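Local coordinates for beta-agarase D (Zobellia galactanivorans, PDB 4ASM), which cleaves the beta-1,4-linkages of agarose in a random, endo-acting manner with retention of anomeric configuration, its family GH16 catalytic domain being the part described here, at residues Thr29-Asp34 and Ile123-Arg128; Val45-Pro50 and Lys55-Tyr60; Gln81-Val86 and Asn92-Arg97. One frame throughout, in Å; residues are numbered along the deposited sequence.

Contact 1 (Thr29-Asp34 and Ile123-Arg128). With CA (calcium ion), chain B.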
loop_
_atom_site.group_PDB
_atom_site.type_symbol
_atom_site.label_atom_id
_atom_site.label_comp_id
_atom_site.label_asym_id
_atom_site.label_seq_id
_atom_site.Cartn_x
_atom_site.Cartn_y
_atom_site.Cartn_z
ATOM N N THR A 29 -21.084 0.453 -4.306
ATOM C CA THR A 29 -21.393 -0.887 -4.768
ATOM C C THR A 29 -20.504 -1.350 -5.933
ATOM O O THR A 29 -19.983 -2.466 -5.912
ATOM C CB THR A 29 -22.913 -0.951 -5.101
ATOM O OG1 THR A 29 -23.641 -1.152 -3.871
ATOM C CG2 THR A 29 -23.243 -2.050 -6.058
ATOM N N ALA A 30 -20.278 -0.478 -6.912
ATOM C CA ALA A 30 -19.503 -0.872 -8.086
ATOM C C ALA A 30 -18.038 -1.124 -7.739
ATOM O O ALA A 30 -17.429 -2.034 -8.268
ATOM C CB ALA A 30 -19.616 0.162 -9.187
ATOM N N ALA A 31 -17.494 -0.313 -6.826
ATOM C CA ALA A 31 -16.088 -0.473 -6.422
ATOM C C ALA A 31 -15.834 -1.691 -5.543
ATOM O O ALA A 31 -14.762 -2.298 -5.607
ATOM C CB ALA A 31 -15.597 0.767 -5.706
ATOM N N SER A 32 -16.809 -2.014 -4.700
ATOM C CA SER A 32 -16.618 -3.053 -3.688
ATOM C C SER A 32 -16.726 -4.454 -4.271
ATOM O O SER A 32 -17.414 -4.674 -5.264
ATOM C CB SER A 32 -17.614 -2.850 -2.551
ATOM O OG SER A 32 -17.447 -1.558 -1.999
ATOM N N ASP A 33 -16.046 -5.407 -3.648
ATOM C CA ASP A 33 -16.024 -6.764 -4.163
ATOM C C ASP A 33 -15.721 -7.749 -3.029
ATOM O O ASP A 33 -14.680 -7.634 -2.360
ATOM C CB ASP A 33 -14.955 -6.890 -5.262
ATOM C CG ASP A 33 -15.156 -8.104 -6.144
ATOM O OD1 ASP A 33 -15.929 -9.015 -5.734
ATOM O OD2 ASP A 33 -14.542 -8.147 -7.226
ATOM N N ASP A 34 -16.608 -8.715 -2.799
ATOM C CA ASP A 34 -16.283 -9.784 -1.856
ATOM C C ASP A 34 -15.783 -11.089 -2.490
ATOM O O ASP A 34 -15.656 -12.112 -1.795
ATOM C CB ASP A 34 -17.360 -10.008 -0.758
ATOM C CG ASP A 34 -18.722 -10.388 -1.303
ATOM O OD1 ASP A 34 -18.881 -10.498 -2.540
ATOM O OD2 ASP A 34 -19.641 -10.557 -0.450
ATOM N N ILE A 123 -3.581 -5.967 -10.271
ATOM C CA ILE A 123 -4.901 -5.625 -10.786
ATOM C C ILE A 123 -5.245 -4.189 -10.473
ATOM O O ILE A 123 -4.728 -3.610 -9.511
ATOM C CB ILE A 123 -6.013 -6.567 -10.237
ATOM C CG1 ILE A 123 -6.278 -6.295 -8.756
ATOM C CG2 ILE A 123 -5.636 -8.023 -10.481
ATOM C CD1 ILE A 123 -7.429 -7.150 -8.197
ATOM N N THR A 124 -6.178 -3.642 -11.257
ATOM C CA THR A 124 -6.707 -2.291 -11.059
ATOM C C THR A 124 -8.244 -2.348 -11.043
ATOM O O THR A 124 -8.846 -3.030 -11.884
ATOM C CB THR A 124 -6.293 -1.414 -12.241
ATOM O OG1 THR A 124 -4.861 -1.383 -12.340
ATOM C CG2 THR A 124 -6.786 0.004 -12.062
ATOM N N ASN A 125 -8.862 -1.657 -10.093
ATOM C CA ASN A 125 -10.317 -1.532 -10.004
ATOM C C ASN A 125 -10.834 -0.539 -11.035
ATOM O O ASN A 125 -10.178 0.476 -11.322
ATOM C CB ASN A 125 -10.699 -1.131 -8.557
ATOM C CG ASN A 125 -12.153 -1.392 -8.215
ATOM O OD1 ASN A 125 -12.465 -2.145 -7.271
ATOM N ND2 ASN A 125 -13.035 -0.760 -8.925
ATOM N N LYS A 126 -11.998 -0.845 -11.621
ATOM C CA LYS A 126 -12.532 0.017 -12.691
ATOM C C LYS A 126 -13.227 1.271 -12.159
ATOM O O LYS A 126 -13.601 2.145 -12.944
ATOM C CB LYS A 126 -13.495 -0.785 -13.559
ATOM C CG LYS A 126 -12.790 -1.939 -14.228
ATOM C CD LYS A 126 -12.490 -1.642 -15.659
ATOM C CE LYS A 126 -13.545 -2.214 -16.546
ATOM N NZ LYS A 126 -13.236 -1.840 -17.946
ATOM N N THR A 127 -13.407 1.344 -10.840
ATOM C CA THR A 127 -14.061 2.473 -10.202
ATOM C C THR A 127 -13.041 3.206 -9.350
ATOM O O THR A 127 -12.500 2.619 -8.398
ATOM C CB THR A 127 -15.249 2.022 -9.332
ATOM O OG1 THR A 127 -16.147 1.251 -10.144
ATOM C CG2 THR A 127 -15.987 3.249 -8.746
ATOM N N ARG A 128 -12.798 4.473 -9.680
ATOM C CA ARG A 128 -11.828 5.293 -8.955
ATOM C C ARG A 128 -12.393 5.817 -7.648
ATOM O O ARG A 128 -13.601 5.845 -7.436
ATOM C CB ARG A 128 -11.324 6.431 -9.849
ATOM C CG ARG A 128 -10.484 5.900 -11.003
ATOM C CD ARG A 128 -9.988 7.004 -11.914
ATOM N NE ARG A 128 -9.162 6.459 -12.990
ATOM C CZ ARG A 128 -9.134 6.961 -14.222
ATOM N NH1 ARG A 128 -9.872 8.028 -14.510
ATOM N NH2 ARG A 128 -8.356 6.427 -15.152
HETATM CA CA CA B . -14.922 -13.520 -0.045
HETATM O O HOH W 1 -15.525 -1.366 -10.069
HETATM O O HOH W 2 -15.361 -15.664 1.002
#
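On its way to the calcium site of this GH16 catalytic domain, the loop 29-34 rests two small residues, Ala-30 and Ala-31, against Thr-127 in segment 123-128, which lies on strand 112-125. Ala-31 CB packs on the branch point of Thr-127, 3.9 Å from Thr-127 CB and equally near its CG2 methyl. Because CG2 stands anti to the backbone N of Thr-127, the hydroxyl on the neighbouring branch is placed beside Ala-30, its OG1 coming within 3.8 Å of Ala-30 CB. Ala-30 and Thr-127 are also linked through water. One molecule accepts from Thr-127 OG1 at 2.7 Å and donates to Ala-30 O at the same distance, so a single solvent molecule joins a side chain to a main-chain carbonyl.

Further along, the same loop becomes a metal ligand: Asp-34 O binds calcium at 2.4 Å, sharing the ion with Asp-9, Asn-36, Gly-89, Asp-354 and a water. Backbone bonds fix both partners in the sheet framework. Asp-33 pairs with Ile-356 of strand 350-362, while in segment 123-128 Thr-124 bonds to Tyr-57 of strand 56-57 and Asn-125 to Ile-321 of strand 320-326. The contact thus lies where the calcium-binding loop passes strand 112-125, held between two antiparallel neighbours.

Contact 2 (Val45-Pro50 and Lys55-Tyr60)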
loop_
_atom_site.group_PDB
_atom_site.type_symbol
_atom_site.label_atom_id
_atom_site.label_comp_id
_atom_site.label_asym_id
_atom_site.label_seq_id
_atom_site.Cartn_x
_atom_site.Cartn_y
_atom_site.Cartn_z
ATOM N N VAL A 45 -5.257 -9.710 -21.313
ATOM C CA VAL A 45 -5.713 -8.568 -20.515
ATOM C C VAL A 45 -7.226 -8.522 -20.608
ATOM O O VAL A 45 -7.785 -8.337 -21.703
ATOM C CB VAL A 45 -5.146 -7.233 -21.032
ATOM C CG1 VAL A 45 -5.685 -6.077 -20.172
ATOM C CG2 VAL A 45 -3.641 -7.270 -21.024
ATOM N N VAL A 46 -7.886 -8.742 -19.478
ATOM C CA VAL A 46 -9.340 -8.818 -19.434
ATOM C C VAL A 46 -9.910 -8.107 -18.205
ATOM O O VAL A 46 -9.223 -7.928 -17.179
ATOM C CB VAL A 46 -9.844 -10.294 -19.424
ATOM C CG1 VAL A 46 -9.390 -11.059 -20.660
ATOM C CG2 VAL A 46 -9.385 -11.006 -18.148
ATOM N N ASP A 47 -11.173 -7.728 -18.306
ATOM C CA ASP A 47 -11.938 -7.267 -17.168
ATOM C C ASP A 47 -12.503 -8.491 -16.466
ATOM O O ASP A 47 -12.770 -9.524 -17.108
ATOM C CB ASP A 47 -13.127 -6.405 -17.618
ATOM C CG ASP A 47 -12.715 -5.081 -18.233
ATOM O OD1 ASP A 47 -11.590 -4.578 -17.989
ATOM O OD2 ASP A 47 -13.554 -4.510 -18.971
ATOM N N PHE A 48 -12.734 -8.378 -15.165
ATOM C CA PHE A 48 -13.382 -9.453 -14.419
ATOM C C PHE A 48 -14.238 -8.932 -13.279
ATOM O O PHE A 48 -14.136 -7.776 -12.879
ATOM C CB PHE A 48 -12.387 -10.541 -13.959
ATOM C CG PHE A 48 -11.336 -10.075 -12.969
ATOM C CD1 PHE A 48 -11.582 -10.163 -11.611
ATOM C CD2 PHE A 48 -10.089 -9.618 -13.398
ATOM C CE1 PHE A 48 -10.613 -9.783 -10.654
ATOM C CE2 PHE A 48 -9.118 -9.237 -12.451
ATOM C CZ PHE A 48 -9.394 -9.318 -11.082
ATOM N N GLY A 49 -15.120 -9.797 -12.796
ATOM C CA GLY A 49 -16.070 -9.480 -11.746
ATOM C C GLY A 49 -17.171 -10.522 -11.695
ATOM O O GLY A 49 -17.169 -11.470 -12.482
ATOM N N PRO A 50 -18.105 -10.355 -10.761
ATOM C CA PRO A 50 -19.219 -11.305 -10.607
ATOM C C PRO A 50 -20.219 -11.139 -11.738
ATOM O O PRO A 50 -20.324 -10.054 -12.314
ATOM C CB PRO A 50 -19.870 -10.872 -9.297
ATOM C CG PRO A 50 -19.528 -9.387 -9.183
ATOM C CD PRO A 50 -18.167 -9.246 -9.791
ATOM N N LYS A 55 -15.478 -5.303 -12.580
ATOM C CA LYS A 55 -15.005 -4.531 -11.439
ATOM C C LYS A 55 -13.502 -4.289 -11.473
ATOM O O LYS A 55 -13.028 -3.355 -10.839
ATOM C CB LYS A 55 -15.346 -5.249 -10.133
ATOM C CG LYS A 55 -16.813 -5.226 -9.790
ATOM C CD LYS A 55 -17.065 -5.856 -8.442
ATOM C CE LYS A 55 -18.551 -5.848 -8.112
ATOM N NZ LYS A 55 -18.945 -4.509 -7.601
ATOM N N TRP A 56 -12.767 -5.157 -12.155
ATOM C CA TRP A 56 -11.315 -5.104 -12.196
ATOM C C TRP A 56 -10.808 -5.436 -13.580
ATOM O O TRP A 56 -11.530 -6.056 -14.377
ATOM C CB TRP A 56 -10.694 -6.149 -11.245
ATOM C CG TRP A 56 -11.206 -6.119 -9.842
ATOM C CD1 TRP A 56 -12.288 -6.777 -9.359
ATOM C CD2 TRP A 56 -10.642 -5.401 -8.732
ATOM N NE1 TRP A 56 -12.447 -6.523 -8.024
ATOM C CE2 TRP A 56 -11.456 -5.672 -7.609
ATOM C CE3 TRP A 56 -9.515 -4.570 -8.573
ATOM C CZ2 TRP A 56 -11.202 -5.126 -6.336
ATOM C CZ3 TRP A 56 -9.260 -4.021 -7.315
ATOM C CH2 TRP A 56 -10.100 -4.307 -6.202
ATOM N N TYR A 57 -9.563 -5.075 -13.854
ATOM C CA TYR A 57 -8.795 -5.730 -14.918
ATOM C C TYR A 57 -7.458 -6.233 -14.377
ATOM O O TYR A 57 -6.929 -5.704 -13.383
ATOM C CB TYR A 57 -8.641 -4.876 -16.187
ATOM C CG TYR A 57 -8.129 -3.473 -15.991
ATOM C CD1 TYR A 57 -9.007 -2.421 -15.762
ATOM C CD2 TYR A 57 -6.764 -3.190 -16.059
ATOM C CE1 TYR A 57 -8.541 -1.117 -15.605
ATOM C CE2 TYR A 57 -6.290 -1.891 -15.899
ATOM C CZ TYR A 57 -7.182 -0.865 -15.669
ATOM O OH TYR A 57 -6.700 0.425 -15.504
ATOM N N ASN A 58 -6.930 -7.268 -15.028
ATOM C CA ASN A 58 -5.762 -7.999 -14.542
ATOM C C ASN A 58 -4.434 -7.388 -14.969
ATOM O O ASN A 58 -3.476 -8.111 -15.310
ATOM C CB ASN A 58 -5.851 -9.498 -14.908
ATOM C CG ASN A 58 -5.921 -9.745 -16.420
ATOM O OD1 ASN A 58 -6.118 -8.812 -17.214
ATOM N ND2 ASN A 58 -5.755 -11.011 -16.819
ATOM N N LYS A 59 -4.357 -6.057 -14.893
ATOM C CA LYS A 59 -3.149 -5.353 -15.270
ATOM C C LYS A 59 -2.976 -4.107 -14.406
ATOM O O LYS A 59 -3.938 -3.604 -13.849
ATOM C CB LYS A 59 -3.215 -4.990 -16.776
ATOM C CG LYS A 59 -1.957 -4.373 -17.360
ATOM C CD LYS A 59 -2.130 -4.263 -18.881
ATOM C CE LYS A 59 -0.934 -3.576 -19.515
ATOM N NZ LYS A 59 -0.947 -3.764 -21.007
ATOM N N TYR A 60 -1.733 -3.642 -14.315
ATOM C CA TYR A 60 -1.440 -2.335 -13.746
ATOM C C TYR A 60 -2.237 -1.253 -14.478
ATOM O O TYR A 60 -2.602 -1.410 -15.637
ATOM C CB TYR A 60 0.048 -2.104 -13.929
ATOM C CG TYR A 60 0.629 -0.849 -13.364
ATOM C CD1 TYR A 60 0.573 -0.579 -11.986
ATOM C CD2 TYR A 60 1.307 0.044 -14.181
ATOM C CE1 TYR A 60 1.181 0.572 -11.445
ATOM C CE2 TYR A 60 1.890 1.193 -13.655
ATOM C CZ TYR A 60 1.831 1.452 -12.289
ATOM O OH TYR A 60 2.424 2.594 -11.763
#
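Trp-56 sets its CB over one face of the Phe-48 ring, 3.4 Å from Phe-48 CZ, in a CH-pi contact placed toward the rim. The indole itself continues past the phenyl: the two planes are 20° apart but slid past each other, with the centroid of the Trp-56 five-membered ring 5.0 Å from that of Phe-48, so overlap is slight. The phenyl reaches this place because its CG sits between the backbone N and the carbonyl carbon (chi1 64°), which folds the ring back toward the partner strand.

The rings belong to a short antiparallel hairpin, strands 47-48 and 56-57, with a classic beta bulge in which Lys-55 and Trp-56 both face Phe-48. Phe-48 O accepts from the two successive amides, Lys-55 N at 2.8 Å and Trp-56 N at 3.0 Å, and Phe-48 N returns a bond to Trp-56 O. At the other end a side chain joins the pairing: Asn-58 OD1 accepts Val-46 N at 2.9 Å, a nearly straight bond (167° at hydrogen) whose donor is tilted from the amide plane, while Asn-58 N reaches Val-46 O. Asn-58 ND2 is in turn anchored to Asn-44 O.

Lys-55 crosses Pro-50 at about a right angle, its CE 3.8 Å from Pro-50 CD, and carries its ammonium to Ser-32 O and Ala-30 O. In the outer shell, Asp-33 holds Trp-56 NE1, and Phe-39 stacks on Phe-48.

Contact 3 (Gln81-Val86 and Asn92-Arg97); sequences QNHVAV and NIWASR
Ser-96 OG is gripped by two groups, His-83 NE2 at 2.7 Å and Arg-119 NE from strand 112-125. The imidazole bond is nearly straight, at 169°, and the hydroxyl approaches at the ring edge, which, with the stack on Trp-94, helps to hold the rotation of the His-83 ring.

One face of that ring receives the indole. Trp-94 NE1 stands over the centre of the imidazole in an offset stack, with His-83 and the five-membered ring 4.3 Å apart between centroids and their planes at 21°. With chi1 at 64° the indole is folded over its own main chain, between N and C, and lies across residues 83-84. His-83 CA makes a CH-pi contact over the face of the indole's six-membered ring, 3.7 Å from that centroid, while Ala-85 CB meets the rim in plane, 3.9 Å from CZ3. Replacing Trp-94 with an alanine would probably strip His-83 of its stacking partner and open a gap above the backbone at His-83 and beside Ala-85. Phe-346 meets the same indole edge-to-face.

Ala-85 and Asn-92 form a hydrogen-bonded pair, with Asn-92 N to Ala-85 O at 2.7 Å, and Trp-94 N bonds more loosely to His-83 O at 3.3 Å. This antiparallel hairpin of the GH16 beta-jelly roll turns at Gly-88 and Gly-89, and its first strand and preceding loop probably contribute to substrate binding.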
loop_
_atom_site.group_PDB
_atom_site.type_symbol
_atom_site.label_atom_id
_atom_site.label_comp_id
_atom_site.label_asym_id
_atom_site.label_seq_id
_atom_site.Cartn_x
_atom_site.Cartn_y
_atom_site.Cartn_z
ATOM N N GLN A 81 -0.284 -11.170 -16.411
ATOM C CA GLN A 81 -1.739 -11.241 -16.428
ATOM C C GLN A 81 -2.255 -12.503 -15.755
ATOM O O GLN A 81 -3.259 -12.455 -15.038
ATOM C CB GLN A 81 -2.276 -11.155 -17.861
ATOM C CG GLN A 81 -2.604 -9.731 -18.345
ATOM C CD GLN A 81 -1.387 -8.805 -18.364
ATOM O OE1 GLN A 81 -0.593 -8.823 -19.303
ATOM N NE2 GLN A 81 -1.232 -8.003 -17.304
ATOM N N ASN A 82 -1.585 -13.638 -15.992
ATOM C CA ASN A 82 -2.147 -14.917 -15.532
ATOM C C ASN A 82 -1.848 -15.260 -14.070
ATOM O O ASN A 82 -2.140 -16.377 -13.625
ATOM C CB ASN A 82 -1.785 -16.085 -16.470
ATOM C CG ASN A 82 -0.354 -16.527 -16.328
ATOM O OD1 ASN A 82 0.438 -15.931 -15.580
ATOM N ND2 ASN A 82 0.002 -17.584 -17.044
ATOM N N HIS A 83 -1.269 -14.303 -13.339
ATOM C CA HIS A 83 -1.010 -14.471 -11.892
ATOM C C HIS A 83 -2.101 -13.825 -11.029
ATOM O O HIS A 83 -1.846 -13.359 -9.925
ATOM C CB HIS A 83 0.393 -13.938 -11.536
ATOM C CG HIS A 83 1.496 -14.885 -11.884
ATOM N ND1 HIS A 83 1.516 -15.613 -13.060
ATOM C CD2 HIS A 83 2.575 -15.287 -11.170
ATOM C CE1 HIS A 83 2.587 -16.391 -13.067
ATOM N NE2 HIS A 83 3.246 -16.211 -11.935
ATOM N N VAL A 84 -3.331 -13.850 -11.540
ATOM C CA VAL A 84 -4.505 -13.247 -10.918
ATOM C C VAL A 84 -5.658 -14.207 -11.151
ATOM O O VAL A 84 -5.864 -14.661 -12.271
ATOM C CB VAL A 84 -4.884 -11.918 -11.634
ATOM C CG1 VAL A 84 -6.191 -11.366 -11.076
ATOM C CG2 VAL A 84 -3.752 -10.884 -11.531
ATOM N N ALA A 85 -6.377 -14.541 -10.085
ATOM C CA ALA A 85 -7.604 -15.345 -10.222
ATOM C C ALA A 85 -8.561 -15.003 -9.083
ATOM O O ALA A 85 -8.169 -14.410 -8.072
ATOM C CB ALA A 85 -7.265 -16.823 -10.188
ATOM N N VAL A 86 -9.829 -15.369 -9.249
ATOM C CA VAL A 86 -10.769 -15.288 -8.139
ATOM C C VAL A 86 -11.358 -16.680 -8.011
ATOM O O VAL A 86 -11.844 -17.232 -8.998
ATOM C CB VAL A 86 -11.865 -14.209 -8.352
ATOM C CG1 VAL A 86 -12.789 -14.091 -7.138
ATOM C CG2 VAL A 86 -11.197 -12.865 -8.643
ATOM N N ASN A 92 -7.001 -14.154 -5.610
ATOM C CA ASN A 92 -5.693 -14.783 -5.493
ATOM C C ASN A 92 -4.740 -13.989 -6.380
ATOM O O ASN A 92 -5.004 -13.821 -7.570
ATOM C CB ASN A 92 -5.722 -16.228 -6.038
ATOM C CG ASN A 92 -6.454 -17.226 -5.122
ATOM O OD1 ASN A 92 -5.860 -18.216 -4.700
ATOM N ND2 ASN A 92 -7.738 -16.993 -4.855
ATOM N N ILE A 93 -3.649 -13.483 -5.801
ATOM C CA ILE A 93 -2.586 -12.846 -6.591
ATOM C C ILE A 93 -1.285 -13.453 -6.114
ATOM O O ILE A 93 -0.958 -13.353 -4.936
ATOM C CB ILE A 93 -2.584 -11.308 -6.417
ATOM C CG1 ILE A 93 -3.795 -10.726 -7.135
ATOM C CG2 ILE A 93 -1.318 -10.684 -7.038
ATOM C CD1 ILE A 93 -3.926 -9.205 -7.028
ATOM N N TRP A 94 -0.545 -14.092 -7.010
ATOM C CA TRP A 94 0.639 -14.821 -6.573
ATOM C C TRP A 94 1.891 -14.447 -7.327
ATOM O O TRP A 94 1.859 -13.637 -8.256
ATOM C CB TRP A 94 0.396 -16.334 -6.642
ATOM C CG TRP A 94 0.156 -16.901 -7.995
ATOM C CD1 TRP A 94 1.080 -17.504 -8.797
ATOM C CD2 TRP A 94 -1.093 -16.966 -8.689
ATOM N NE1 TRP A 94 0.483 -17.954 -9.960
ATOM C CE2 TRP A 94 -0.850 -17.628 -9.918
ATOM C CE3 TRP A 94 -2.398 -16.537 -8.391
ATOM C CZ2 TRP A 94 -1.856 -17.849 -10.859
ATOM C CZ3 TRP A 94 -3.407 -16.755 -9.344
ATOM C CH2 TRP A 94 -3.121 -17.414 -10.556
ATOM N N ALA A 95 2.994 -15.043 -6.884
ATOM C CA ALA A 95 4.289 -14.857 -7.495
ATOM C C ALA A 95 4.865 -16.208 -7.866
ATOM O O ALA A 95 4.552 -17.218 -7.219
ATOM C CB ALA A 95 5.207 -14.154 -6.507
ATOM N N SER A 96 5.716 -16.206 -8.890
ATOM C CA SER A 96 6.448 -17.406 -9.289
ATOM C C SER A 96 7.738 -16.990 -9.978
ATOM O O SER A 96 7.931 -15.807 -10.278
ATOM C CB SER A 96 5.611 -18.267 -10.244
ATOM O OG SER A 96 5.488 -17.620 -11.511
ATOM N N ARG A 97 8.621 -17.958 -10.226
ATOM C CA ARG A 97 9.828 -17.690 -10.994
ATOM C C ARG A 97 10.001 -18.739 -12.076
ATOM O O ARG A 97 9.688 -19.922 -11.865
ATOM C CB ARG A 97 11.059 -17.702 -10.083
ATOM C CG ARG A 97 11.072 -16.614 -9.020
ATOM C CD ARG A 97 12.466 -16.027 -8.896
ATOM N NE ARG A 97 12.576 -14.963 -7.900
ATOM C CZ ARG A 97 12.916 -15.155 -6.636
ATOM N NH1 ARG A 97 13.151 -16.385 -6.177
ATOM N NH2 ARG A 97 13.033 -14.112 -5.827
#

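In the fold
From the N terminus, the chain enters contact 1 at 29-34 and does not close it until 123-128, nearly ninety residues later. Within that wide loop two short hairpins form in series: contact 2 joins 45-50 to 55-60, and contact 3 then joins 81-86 to 92-97, so both nest in contact 1 and none cross. The three also touch in space. Asn-58 O bonds to Gln-81 NE2, and Phe-48 packs on Val-86, tying the hairpins together; Ile-123 packs on Val-84 and Ile-93. Strand 112-125 pairs with both 56-57 and 90-96, so the long-range closure and the local hairpins share one strand of the beta-jelly roll.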